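Local coordinates for inositol 2-dehydrogenase (Sinorhizobium meliloti, PDB 4HKT), which catalyses the NAD-dependent oxidation of myo-inositol to 2-keto-myo-inositol (scyllo-inosose), the first step of inositol degradation, at residues S151-P157 and S227-A232. Numbering follows the deposited sequence.
Sequences SRDPSAP and SNSRRA. With EDO (1,2-ethanediol), chain X.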
loop_
_atom_site.group_PDB
_atom_site.type_symbol
_atom_site.label_atom_id
_atom_site.label_comp_id
_atom_site.label_asym_id
_atom_site.label_seq_id
_atom_site.Cartn_x
_atom_site.Cartn_y
_atom_site.Cartn_z
ATOM N N SER B 151 -15.616 9.819 7.424
ATOM C CA SER B 151 -16.646 8.779 7.447
ATOM C C SER B 151 -17.592 9.024 6.289
ATOM O O SER B 151 -18.033 10.146 6.096
ATOM C CB SER B 151 -17.398 8.748 8.783
ATOM O OG SER B 151 -16.518 8.383 9.856
ATOM N N ARG B 152 -17.850 7.980 5.488
ATOM C CA ARG B 152 -18.728 8.082 4.336
ATOM C C ARG B 152 -19.531 6.812 4.265
ATOM O O ARG B 152 -18.952 5.719 4.218
ATOM C CB ARG B 152 -17.952 8.295 3.017
ATOM C CG ARG B 152 -17.080 9.555 3.040
ATOM C CD ARG B 152 -16.282 9.803 1.783
ATOM N NE ARG B 152 -15.505 11.016 1.977
ATOM C CZ ARG B 152 -14.307 11.271 1.465
ATOM N NH1 ARG B 152 -13.698 10.443 0.653
ATOM N NH2 ARG B 152 -13.691 12.402 1.791
ATOM N N ASP B 153 -20.847 6.967 4.327
ATOM C CA ASP B 153 -21.755 5.845 4.228
ATOM C C ASP B 153 -21.877 5.394 2.766
ATOM O O ASP B 153 -21.647 6.196 1.837
ATOM C CB ASP B 153 -23.134 6.237 4.768
ATOM C CG ASP B 153 -23.186 6.303 6.272
ATOM O OD1 ASP B 153 -22.192 5.968 6.952
ATOM O OD2 ASP B 153 -24.250 6.716 6.797
ATOM N N PRO B 154 -22.286 4.119 2.549
ATOM C CA PRO B 154 -22.411 3.648 1.181
ATOM C C PRO B 154 -23.536 4.393 0.466
ATOM O O PRO B 154 -23.424 4.706 -0.704
ATOM C CB PRO B 154 -22.694 2.143 1.347
ATOM C CG PRO B 154 -23.371 2.042 2.679
ATOM C CD PRO B 154 -22.718 3.095 3.532
ATOM N N SER B 155 -24.585 4.753 1.191
ATOM C CA SER B 155 -25.678 5.484 0.574
ATOM C C SER B 155 -26.515 6.019 1.691
ATOM O O SER B 155 -26.326 5.622 2.841
ATOM C CB SER B 155 -26.516 4.521 -0.297
ATOM O OG SER B 155 -26.985 3.495 0.542
ATOM N N ALA B 156 -27.422 6.938 1.371
ATOM C CA ALA B 156 -28.189 7.664 2.388
ATOM C C ALA B 156 -29.402 6.861 2.835
ATOM O O ALA B 156 -29.946 6.115 2.056
ATOM C CB ALA B 156 -28.686 8.982 1.825
ATOM N N PRO B 157 -29.856 7.075 4.071
ATOM C CA PRO B 157 -31.080 6.438 4.473
ATOM C C PRO B 157 -32.281 7.114 3.800
ATOM O O PRO B 157 -32.142 8.184 3.220
ATOM C CB PRO B 157 -31.094 6.619 5.984
ATOM C CG PRO B 157 -30.308 7.865 6.229
ATOM C CD PRO B 157 -29.339 8.012 5.093
ATOM N N SER B 227 -14.948 14.908 8.460
ATOM C CA SER B 227 -15.617 14.975 7.144
ATOM C C SER B 227 -16.646 13.828 7.034
ATOM O O SER B 227 -16.300 12.681 7.287
ATOM C CB SER B 227 -14.538 14.759 6.090
ATOM O OG SER B 227 -15.009 14.830 4.787
ATOM N N ASN B 228 -17.884 14.129 6.652
ATOM C CA ASN B 228 -18.920 13.091 6.497
ATOM C C ASN B 228 -19.599 13.293 5.167
ATOM O O ASN B 228 -19.936 14.423 4.828
ATOM C CB ASN B 228 -20.041 13.250 7.503
ATOM C CG ASN B 228 -19.752 12.745 8.897
ATOM O OD1 ASN B 228 -20.652 12.841 9.745
ATOM N ND2 ASN B 228 -18.594 12.177 9.160
ATOM N N SER B 229 -19.888 12.188 4.474
ATOM C CA SER B 229 -20.738 12.170 3.297
ATOM C C SER B 229 -21.704 10.981 3.404
ATOM O O SER B 229 -21.338 9.875 3.830
ATOM C CB SER B 229 -19.942 12.047 1.997
ATOM O OG SER B 229 -20.841 11.914 0.860
ATOM N N ARG B 230 -22.947 11.230 3.045
ATOM C CA ARG B 230 -23.921 10.170 3.060
ATOM C C ARG B 230 -23.741 9.088 1.982
ATOM O O ARG B 230 -24.424 8.073 2.059
ATOM C CB ARG B 230 -25.331 10.748 2.948
ATOM C CG ARG B 230 -25.928 11.265 4.250
ATOM C CD ARG B 230 -25.999 10.199 5.324
ATOM N NE ARG B 230 -26.879 10.576 6.408
ATOM C CZ ARG B 230 -27.103 9.851 7.489
ATOM N NH1 ARG B 230 -26.518 8.671 7.629
ATOM N NH2 ARG B 230 -27.921 10.302 8.437
ATOM N N ARG B 231 -22.899 9.295 0.970
ATOM C CA ARG B 231 -22.831 8.380 -0.176
ATOM C C ARG B 231 -21.429 8.295 -0.743
ATOM O O ARG B 231 -20.824 9.330 -1.115
ATOM C CB ARG B 231 -23.769 8.830 -1.312
ATOM C CG ARG B 231 -23.806 7.872 -2.514
ATOM C CD ARG B 231 -22.982 8.297 -3.733
ATOM N NE ARG B 231 -23.485 9.541 -4.364
ATOM C CZ ARG B 231 -22.909 10.736 -4.199
ATOM N NH1 ARG B 231 -21.803 10.832 -3.435
ATOM N NH2 ARG B 231 -23.406 11.836 -4.784
ATOM N N ALA B 232 -20.913 7.056 -0.821
ATOM C CA ALA B 232 -19.632 6.745 -1.456
ATOM C C ALA B 232 -19.820 5.465 -2.272
ATOM O O ALA B 232 -20.161 4.430 -1.696
ATOM C CB ALA B 232 -18.579 6.520 -0.405
HETATM C C1 EDO X . -26.939 5.809 9.532
HETATM O O1 EDO X . -28.260 6.137 9.963
HETATM C C2 EDO X . -25.863 6.542 10.341
HETATM O O2 EDO X . -24.663 6.617 9.569
HETATM O O HOH W 1 -16.695 13.217 3.490
#
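Parallel β-pairing between S151-R152 and S227-S229 joins the C-terminal ends of strands 144-152 and 223-229, neighbours in the mixed sheet of the Gfo/Idh/MocA C-terminal domain, and the loops that follow stay in contact. S151 N donates almost straight to S227 O (2.9 Å, 174°), S229 N returns to S151 O, and D153 N reaches S229 O at 3.0 Å. S227 O also receives N228 ND2, which comes from above the carbonyl plane; the N228 amide is held further by T173 and D176 of helix 168-184. On the sheet face bearing R152 and S229, the R152 CG packs on S229 CB, and the extended chain carries NE to a water shared with S227 OG. Its NH1 bonds Y234 OH of the same chain and forms a salt bridge with E241 of the second subunit, so this face lies at a subunit interface. Past the strands, D153 and R230 run side by side in a buried salt bridge, and R230 NH2 pairs with D171. P157 CD lies 3.6 Å above one face of the R230 guanidinium, offset toward its rim. D153 OD2 takes R230 NH1 at the edge of that group, 10° out of its plane, and accepts a 2.8 Å hydrogen bond from O2 of a 1,2-ethanediol, probably from the crystallisation liquor.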